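Local coordinates for protein arginyl-trna synthetase (Thermus thermophilus, PDB 1IQ0) that probably charges tRNA(Arg) with L-arginine at the expense of ATP, releasing AMP and diphosphate, as a monomeric class I aminoacyl-tRNA synthetase, at residues L144-I149 against L236-S241; W311-L316 against E347-V352. One frame throughout, in Å; residues are numbered along the deposited sequence.

Interaction 1: residues L144-I149 against L236-S241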
ATOM      1  N   LEU A 144       4.132  11.021  -3.259  1.00 20.55           N
ATOM      2  CA  LEU A 144       4.049  11.116  -4.711  1.00 19.03           C
ATOM      3  C   LEU A 144       4.134   9.699  -5.257  1.00 19.07           C
ATOM      4  O   LEU A 144       4.972   8.906  -4.823  1.00 21.76           O
ATOM      5  CB  LEU A 144       5.192  11.961  -5.276  1.00 19.53           C
ATOM      6  CG  LEU A 144       5.127  13.469  -5.027  1.00 22.92           C
ATOM      7  CD1 LEU A 144       6.352  14.126  -5.668  1.00 27.56           C
ATOM      8  CD2 LEU A 144       3.838  14.056  -5.610  1.00 19.61           C
ATOM      9  N   VAL A 145       3.249   9.378  -6.194  1.00 16.46           N
ATOM     10  CA  VAL A 145       3.212   8.052  -6.798  1.00 16.81           C
ATOM     11  C   VAL A 145       3.779   8.100  -8.219  1.00 17.58           C
ATOM     12  O   VAL A 145       3.323   8.868  -9.067  1.00 17.25           O
ATOM     13  CB  VAL A 145       1.760   7.512  -6.822  1.00 21.30           C
ATOM     14  CG1 VAL A 145       1.675   6.230  -7.648  1.00 18.01           C
ATOM     15  CG2 VAL A 145       1.294   7.242  -5.396  1.00 20.54           C
ATOM     16  N   LEU A 146       4.782   7.271  -8.467  1.00 18.31           N
ATOM     17  CA  LEU A 146       5.420   7.226  -9.773  1.00 16.75           C
ATOM     18  C   LEU A 146       5.164   5.895 -10.463  1.00 17.58           C
ATOM     19  O   LEU A 146       5.193   4.846  -9.823  1.00 17.05           O
ATOM     20  CB  LEU A 146       6.930   7.442  -9.614  1.00 13.70           C
ATOM     21  CG  LEU A 146       7.839   7.409 -10.851  1.00 16.16           C
ATOM     22  CD1 LEU A 146       9.146   8.105 -10.518  1.00 16.27           C
ATOM     23  CD2 LEU A 146       8.101   5.964 -11.296  1.00 19.46           C
ATOM     24  N   ASN A 147       4.901   5.951 -11.766  1.00 15.99           N
ATOM     25  CA  ASN A 147       4.681   4.748 -12.565  1.00 16.41           C
ATOM     26  C   ASN A 147       5.770   4.748 -13.651  1.00 17.15           C
ATOM     27  O   ASN A 147       5.802   5.636 -14.503  1.00 16.16           O
ATOM     28  CB  ASN A 147       3.280   4.778 -13.187  1.00 15.92           C
ATOM     29  CG  ASN A 147       2.919   3.477 -13.899  1.00 18.67           C
ATOM     30  OD1 ASN A 147       1.773   3.282 -14.319  1.00 25.00           O
ATOM     31  ND2 ASN A 147       3.891   2.584 -14.039  1.00 14.90           N
ATOM     32  N   TYR A 148       6.671   3.768 -13.593  1.00 20.32           N
ATOM     33  CA  TYR A 148       7.781   3.659 -14.543  1.00 18.80           C
ATOM     34  C   TYR A 148       7.350   2.944 -15.814  1.00 19.43           C
ATOM     35  O   TYR A 148       6.843   1.831 -15.756  1.00 19.27           O
ATOM     36  CB  TYR A 148       8.952   2.906 -13.898  1.00 16.37           C
ATOM     37  CG  TYR A 148      10.023   2.454 -14.872  1.00 19.48           C
ATOM     38  CD1 TYR A 148      10.804   3.384 -15.563  1.00 18.76           C
ATOM     39  CD2 TYR A 148      10.236   1.095 -15.120  1.00 17.99           C
ATOM     40  CE1 TYR A 148      11.774   2.974 -16.481  1.00 12.48           C
ATOM     41  CE2 TYR A 148      11.202   0.671 -16.033  1.00 14.26           C
ATOM     42  CZ  TYR A 148      11.969   1.619 -16.711  1.00 14.41           C
ATOM     43  OH  TYR A 148      12.936   1.212 -17.597  1.00 14.62           O
ATOM     44  N   ILE A 149       7.567   3.587 -16.959  1.00 23.39           N
ATOM     45  CA  ILE A 149       7.172   3.025 -18.246  1.00 20.90           C
ATOM     46  C   ILE A 149       8.400   2.598 -19.062  1.00 21.17           C
ATOM     47  O   ILE A 149       9.143   3.437 -19.566  1.00 19.25           O
ATOM     48  CB  ILE A 149       6.347   4.064 -19.065  1.00 16.45           C
ATOM     49  CG1 ILE A 149       5.283   4.725 -18.173  1.00 16.07           C
ATOM     50  CG2 ILE A 149       5.676   3.384 -20.256  1.00 14.71           C
ATOM     51  CD1 ILE A 149       4.233   3.759 -17.592  1.00 13.90           C
ATOM     52  N   LEU A 236       3.149  10.864 -11.246  1.00 23.16           N
ATOM     53  CA  LEU A 236       4.160  10.940 -12.290  1.00 21.47           C
ATOM     54  C   LEU A 236       4.331   9.685 -13.129  1.00 21.31           C
ATOM     55  O   LEU A 236       4.123   8.564 -12.672  1.00 21.90           O
ATOM     56  CB  LEU A 236       5.517  11.257 -11.665  1.00 20.79           C
ATOM     57  CG  LEU A 236       5.654  12.465 -10.742  1.00 21.58           C
ATOM     58  CD1 LEU A 236       6.854  12.261  -9.821  1.00 22.38           C
ATOM     59  CD2 LEU A 236       5.798  13.737 -11.572  1.00 19.98           C
ATOM     60  N   LEU A 237       4.742   9.904 -14.365  1.00 21.84           N
ATOM     61  CA  LEU A 237       5.039   8.835 -15.300  1.00 21.94           C
ATOM     62  C   LEU A 237       6.476   9.131 -15.700  1.00 20.48           C
ATOM     63  O   LEU A 237       6.810  10.274 -15.968  1.00 21.91           O
ATOM     64  CB  LEU A 237       4.151   8.935 -16.538  1.00 21.04           C
ATOM     65  CG  LEU A 237       3.047   7.907 -16.798  1.00 24.02           C
ATOM     66  CD1 LEU A 237       2.203   7.669 -15.573  1.00 17.15           C
ATOM     67  CD2 LEU A 237       2.203   8.406 -17.964  1.00 20.87           C
ATOM     68  N   VAL A 238       7.332   8.119 -15.692  1.00 20.78           N
ATOM     69  CA  VAL A 238       8.703   8.302 -16.127  1.00 18.24           C
ATOM     70  C   VAL A 238       8.985   7.242 -17.181  1.00 20.14           C
ATOM     71  O   VAL A 238       8.864   6.044 -16.920  1.00 19.87           O
ATOM     72  CB  VAL A 238       9.720   8.162 -14.970  1.00 15.33           C
ATOM     73  CG1 VAL A 238      11.125   8.121 -15.535  1.00 10.14           C
ATOM     74  CG2 VAL A 238       9.600   9.358 -14.026  1.00 12.46           C
ATOM     75  N   TRP A 239       9.353   7.700 -18.374  1.00 20.47           N
ATOM     76  CA  TRP A 239       9.645   6.820 -19.498  1.00 17.81           C
ATOM     77  C   TRP A 239      11.137   6.505 -19.633  1.00 16.00           C
ATOM     78  O   TRP A 239      11.992   7.386 -19.512  1.00 17.36           O
ATOM     79  CB  TRP A 239       9.128   7.457 -20.807  1.00 14.57           C
ATOM     80  CG  TRP A 239       7.627   7.694 -20.827  1.00 18.93           C
ATOM     81  CD1 TRP A 239       6.910   8.476 -19.966  1.00 18.05           C
ATOM     82  CD2 TRP A 239       6.668   7.111 -21.724  1.00 19.77           C
ATOM     83  NE1 TRP A 239       5.573   8.415 -20.265  1.00 16.24           N
ATOM     84  CE2 TRP A 239       5.393   7.583 -21.337  1.00 19.86           C
ATOM     85  CE3 TRP A 239       6.763   6.233 -22.813  1.00 19.90           C
ATOM     86  CZ2 TRP A 239       4.213   7.207 -22.002  1.00 19.68           C
ATOM     87  CZ3 TRP A 239       5.590   5.857 -23.477  1.00 20.19           C
ATOM     88  CH2 TRP A 239       4.333   6.344 -23.066  1.00 19.23           C
ATOM     89  N   GLU A 240      11.444   5.237 -19.892  1.00 15.09           N
ATOM     90  CA  GLU A 240      12.821   4.808 -20.071  1.00 19.12           C
ATOM     91  C   GLU A 240      13.536   5.656 -21.134  1.00 24.68           C
ATOM     92  O   GLU A 240      14.686   6.060 -20.940  1.00 24.21           O
ATOM     93  CB  GLU A 240      12.855   3.325 -20.464  1.00 14.97           C
ATOM     94  CG  GLU A 240      14.254   2.767 -20.726  1.00 16.68           C
ATOM     95  CD  GLU A 240      15.174   2.879 -19.519  1.00 23.56           C
ATOM     96  OE1 GLU A 240      14.697   2.729 -18.376  1.00 23.31           O
ATOM     97  OE2 GLU A 240      16.380   3.101 -19.710  1.00 19.09           O
ATOM     98  N   SER A 241      12.871   5.928 -22.259  1.00 17.38           N
ATOM     99  CA  SER A 241      13.500   6.740 -23.307  1.00 16.29           C
ATOM    100  C   SER A 241      13.864   8.141 -22.811  1.00 17.07           C
ATOM    101  O   SER A 241      14.843   8.728 -23.275  1.00 16.84           O
ATOM    102  CB  SER A 241      12.608   6.830 -24.557  1.00 18.57           C
ATOM    103  OG  SER A 241      11.330   7.353 -24.267  1.00 20.45           O
TER
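Val238 O takes two donors from the neighbouring strand: Ile149 N at 2.8 Å, in a nearly straight bond (178° at the hydrogen), and a weaker CA-H...O contact from Tyr148 CA at 3.5 Å. It belongs to a parallel ladder in which Asn147 N binds Leu236 O, Val238 N binds Asn147 O, and Glu240 N binds Ile149 O where helix 240-245 begins. On one face of the sheet Leu146 CD1 meets Val238 CG2 at 3.8 Å. On the other, Ile149 CG2 is anti to the backbone N, which puts it over the six-membered ring of Trp239, 4.0 Å from its centroid, a CH-pi contact. Tyr148 OH donates to Glu240 OE1, which lies at the ring edge in its plane; the modelled 2.5 Å is very short and its exact length doubtful. The carboxylate is turned 84° from the ring. A phenylalanine in place of Tyr148 would probably leave Glu240 OE1 without this mate, its carboxylate held through OE2 by Lys304. These are adjacent parallel strands of the class I Rossmann-type sheet; Phe308 and Trp311 of helix 301-312 cover Leu146 and Val238, helix 213-229 packs on Asn147 and Trp239, and strands 104-108 and 333-335 flank the pair.

Interaction 2: residues W311-L316 against E347-V352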
ATOM      1  N   TRP A 311      18.221   9.809  -9.108  1.00 21.78           N
ATOM      2  CA  TRP A 311      17.348  10.884  -9.559  1.00 19.30           C
ATOM      3  C   TRP A 311      16.179  11.042  -8.595  1.00 21.78           C
ATOM      4  O   TRP A 311      15.809  12.154  -8.238  1.00 24.27           O
ATOM      5  CB  TRP A 311      16.809  10.592 -10.961  1.00 12.87           C
ATOM      6  CG  TRP A 311      15.724  11.553 -11.381  1.00 15.25           C
ATOM      7  CD1 TRP A 311      15.886  12.820 -11.878  1.00 15.64           C
ATOM      8  CD2 TRP A 311      14.308  11.345 -11.272  1.00 17.14           C
ATOM      9  NE1 TRP A 311      14.653  13.412 -12.083  1.00 16.89           N
ATOM     10  CE2 TRP A 311      13.673  12.528 -11.718  1.00 13.70           C
ATOM     11  CE3 TRP A 311      13.517  10.274 -10.836  1.00 17.67           C
ATOM     12  CZ2 TRP A 311      12.282  12.668 -11.740  1.00 16.13           C
ATOM     13  CZ3 TRP A 311      12.132  10.411 -10.857  1.00 13.09           C
ATOM     14  CH2 TRP A 311      11.529  11.598 -11.305  1.00 16.20           C
ATOM     15  N   LYS A 312      15.601   9.922  -8.177  1.00 18.32           N
ATOM     16  CA  LYS A 312      14.469   9.943  -7.251  1.00 17.62           C
ATOM     17  C   LYS A 312      14.792  10.722  -5.982  1.00 19.87           C
ATOM     18  O   LYS A 312      13.940  11.441  -5.456  1.00 21.42           O
ATOM     19  CB  LYS A 312      14.063   8.518  -6.863  1.00 15.08           C
ATOM     20  CG  LYS A 312      13.393   7.707  -7.970  1.00 14.80           C
ATOM     21  CD  LYS A 312      12.936   6.350  -7.433  1.00 14.10           C
ATOM     22  CE  LYS A 312      12.126   5.561  -8.459  1.00 14.77           C
ATOM     23  NZ  LYS A 312      11.784   4.213  -7.901  1.00 15.47           N
ATOM     24  N   MET A 313      16.024  10.578  -5.494  1.00 20.70           N
ATOM     25  CA  MET A 313      16.431  11.264  -4.275  1.00 19.67           C
ATOM     26  C   MET A 313      17.147  12.598  -4.508  1.00 21.68           C
ATOM     27  O   MET A 313      17.741  13.153  -3.590  1.00 22.56           O
ATOM     28  CB  MET A 313      17.285  10.323  -3.405  1.00 16.81           C
ATOM     29  CG  MET A 313      16.486   9.099  -2.904  1.00 14.64           C
ATOM     30  SD  MET A 313      17.437   7.866  -1.990  1.00 22.15           S
ATOM     31  CE  MET A 313      16.290   7.509  -0.575  1.00 17.54           C
ATOM     32  N   GLY A 314      17.087  13.106  -5.736  1.00 21.44           N
ATOM     33  CA  GLY A 314      17.693  14.395  -6.037  1.00 20.48           C
ATOM     34  C   GLY A 314      19.196  14.452  -6.205  1.00 20.65           C
ATOM     35  O   GLY A 314      19.772  15.532  -6.332  1.00 20.92           O
ATOM     36  N   ILE A 315      19.841  13.296  -6.210  1.00 22.01           N
ATOM     37  CA  ILE A 315      21.281  13.240  -6.373  1.00 23.17           C
ATOM     38  C   ILE A 315      21.639  13.581  -7.815  1.00 25.30           C
ATOM     39  O   ILE A 315      22.669  14.207  -8.076  1.00 25.52           O
ATOM     40  CB  ILE A 315      21.799  11.842  -6.006  1.00 22.10           C
ATOM     41  CG1 ILE A 315      21.477  11.562  -4.533  1.00 18.95           C
ATOM     42  CG2 ILE A 315      23.283  11.735  -6.291  1.00 22.91           C
ATOM     43  CD1 ILE A 315      21.810  10.140  -4.079  1.00 17.78           C
ATOM     44  N   LEU A 316      20.778  13.184  -8.748  1.00 21.97           N
ATOM     45  CA  LEU A 316      20.998  13.459 -10.167  1.00 19.57           C
ATOM     46  C   LEU A 316      19.803  14.178 -10.783  1.00 21.21           C
ATOM     47  O   LEU A 316      18.684  14.055 -10.296  1.00 20.71           O
ATOM     48  CB  LEU A 316      21.242  12.159 -10.937  1.00 16.92           C
ATOM     49  CG  LEU A 316      22.537  11.387 -10.678  1.00 20.07           C
ATOM     50  CD1 LEU A 316      22.566  10.150 -11.573  1.00 19.69           C
ATOM     51  CD2 LEU A 316      23.751  12.285 -10.959  1.00 17.63           C
ATOM     52  N   GLU A 347      12.931  11.852   0.278  1.00 23.41           N
ATOM     53  CA  GLU A 347      13.629  11.571   1.535  1.00 24.72           C
ATOM     54  C   GLU A 347      13.585  10.062   1.711  1.00 22.73           C
ATOM     55  O   GLU A 347      14.435   9.474   2.373  1.00 24.20           O
ATOM     56  CB  GLU A 347      12.898  12.213   2.716  1.00 35.72           C
ATOM     57  CG  GLU A 347      12.661  13.699   2.580  1.00 46.76           C
ATOM     58  CD  GLU A 347      13.835  14.525   3.051  1.00 55.96           C
ATOM     59  OE1 GLU A 347      14.959  14.307   2.553  1.00 56.36           O
ATOM     60  OE2 GLU A 347      13.628  15.397   3.921  1.00 61.73           O
ATOM     61  N   GLU A 348      12.561   9.451   1.122  1.00 19.96           N
ATOM     62  CA  GLU A 348      12.356   8.007   1.192  1.00 20.62           C
ATOM     63  C   GLU A 348      11.701   7.511  -0.084  1.00 18.55           C
ATOM     64  O   GLU A 348      10.880   8.201  -0.674  1.00 18.69           O
ATOM     65  CB  GLU A 348      11.422   7.639   2.356  1.00 26.66           C
ATOM     66  CG  GLU A 348      11.934   7.984   3.737  1.00 31.11           C
ATOM     67  CD  GLU A 348      10.998   7.508   4.841  1.00 29.37           C
ATOM     68  OE1 GLU A 348      10.682   6.298   4.883  1.00 30.80           O
ATOM     69  OE2 GLU A 348      10.586   8.348   5.668  1.00 31.13           O
ATOM     70  N   THR A 349      12.049   6.303  -0.498  1.00 18.31           N
ATOM     71  CA  THR A 349      11.438   5.727  -1.676  1.00 19.40           C
ATOM     72  C   THR A 349      10.921   4.357  -1.317  1.00 17.35           C
ATOM     73  O   THR A 349      11.472   3.679  -0.440  1.00 16.68           O
ATOM     74  CB  THR A 349      12.433   5.572  -2.845  1.00 22.07           C
ATOM     75  OG1 THR A 349      13.546   4.779  -2.425  1.00 22.91           O
ATOM     76  CG2 THR A 349      12.919   6.936  -3.317  1.00 19.09           C
ATOM     77  N   ILE A 350       9.850   3.957  -1.989  1.00 13.38           N
ATOM     78  CA  ILE A 350       9.262   2.655  -1.773  1.00 14.44           C
ATOM     79  C   ILE A 350       8.957   2.031  -3.129  1.00 14.59           C
ATOM     80  O   ILE A 350       8.189   2.575  -3.920  1.00 18.51           O
ATOM     81  CB  ILE A 350       7.961   2.756  -0.954  1.00 22.04           C
ATOM     82  CG1 ILE A 350       8.270   3.293   0.450  1.00 24.24           C
ATOM     83  CG2 ILE A 350       7.294   1.384  -0.871  1.00 22.20           C
ATOM     84  CD1 ILE A 350       7.022   3.622   1.274  1.00 22.75           C
ATOM     85  N   ASN A 351       9.585   0.896  -3.401  1.00 19.18           N
ATOM     86  CA  ASN A 351       9.357   0.196  -4.654  1.00 23.69           C
ATOM     87  C   ASN A 351       8.521  -1.044  -4.363  1.00 23.54           C
ATOM     88  O   ASN A 351       8.936  -1.913  -3.593  1.00 22.63           O
ATOM     89  CB  ASN A 351      10.689  -0.226  -5.290  1.00 23.98           C
ATOM     90  CG  ASN A 351      11.456   0.943  -5.895  1.00 21.64           C
ATOM     91  OD1 ASN A 351      12.580   0.777  -6.379  1.00 26.72           O
ATOM     92  ND2 ASN A 351      10.856   2.127  -5.875  1.00 16.23           N
ATOM     93  N   VAL A 352       7.339  -1.115  -4.968  1.00 21.33           N
ATOM     94  CA  VAL A 352       6.469  -2.267  -4.785  1.00 22.45           C
ATOM     95  C   VAL A 352       6.878  -3.263  -5.863  1.00 25.71           C
ATOM     96  O   VAL A 352       6.709  -3.007  -7.054  1.00 26.99           O
ATOM     97  CB  VAL A 352       4.984  -1.880  -4.949  1.00 18.42           C
ATOM     98  CG1 VAL A 352       4.091  -3.096  -4.668  1.00 15.89           C
ATOM     99  CG2 VAL A 352       4.644  -0.739  -3.993  1.00 14.55           C
TER
HETATM  100  O   HOH W   1      10.340   4.753  -5.451  1.00 25.16           O
HETATM  101  O   HOH W   2      14.195   3.021  -7.350  1.00 25.40           O
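The CG2 methyl of Thr349 packs against the aliphatic part of Lys312, 4.0 Å from CB and 4.2 Å from CD, the two side chains crossing at about a right angle. Met313 CG comes to the same methyl at 4.2 Å, so this one methyl meets both Lys312, the final helical residue, and Met313 just beyond it. Further out, Met313 CE lies beside Glu347 O. Thr349 OG1 stands between its backbone N and carbonyl carbon (chi1 57°), which leaves CG2 anti to the carbonyl carbon and turned to the helix, while OG1 itself bonds Gln309 NE2.

Beyond CG the Lys312 chain is fully extended and carries its ammonium tip to tip with the amide of Asn351. NZ and Asn351 ND2 are only 3.1 Å apart, but both are donors and no hydrogen bond joins them; the link runs instead through a water that accepts from Lys312 NZ at 2.7 Å and donates to Asn351 OD1 at 2.9 Å. A second water accepts from Lys312 NZ at 2.9 Å and reaches Ile350 O weakly. The charge is met by Glu108 OE2, a salt bridge from the adjacent strand, which probably helps keep NZ where the waters can use it.

The helix ends at Lys312, and a Schellman motif closes it, with Gly314 at positive phi (77°) as its C-prime residue; the chain then turns away from the strand. The contact thus seats the C-terminal end of helix 301-312 on strand 348-354, which lies between strands 104-108 and 380-390; Leu106 touches Lys312 from the first, and Ala380 and His382 of the second touch Thr349 and Asn351.

In the fold
Along the chain, interaction 1 comes first: strand 141-149 runs on through a largely helical excursion of 86 residues and returns as strand 236-239, parallel and adjacent to it. Only after that loop has closed does interaction 2 begin, where helix 301-312 ends and 30 residues, with short strands but no helix, lead back to strand 348-354. The two loops are therefore in series and neither nest nor cross. Both contacts reach the same mixed sheet, on opposite sides of strand 104-108, with centres about 12 Å apart. Trp311, in the first segment of interaction 2, reaches the strands of interaction 1, so the end of helix 301-312 touches both contacts.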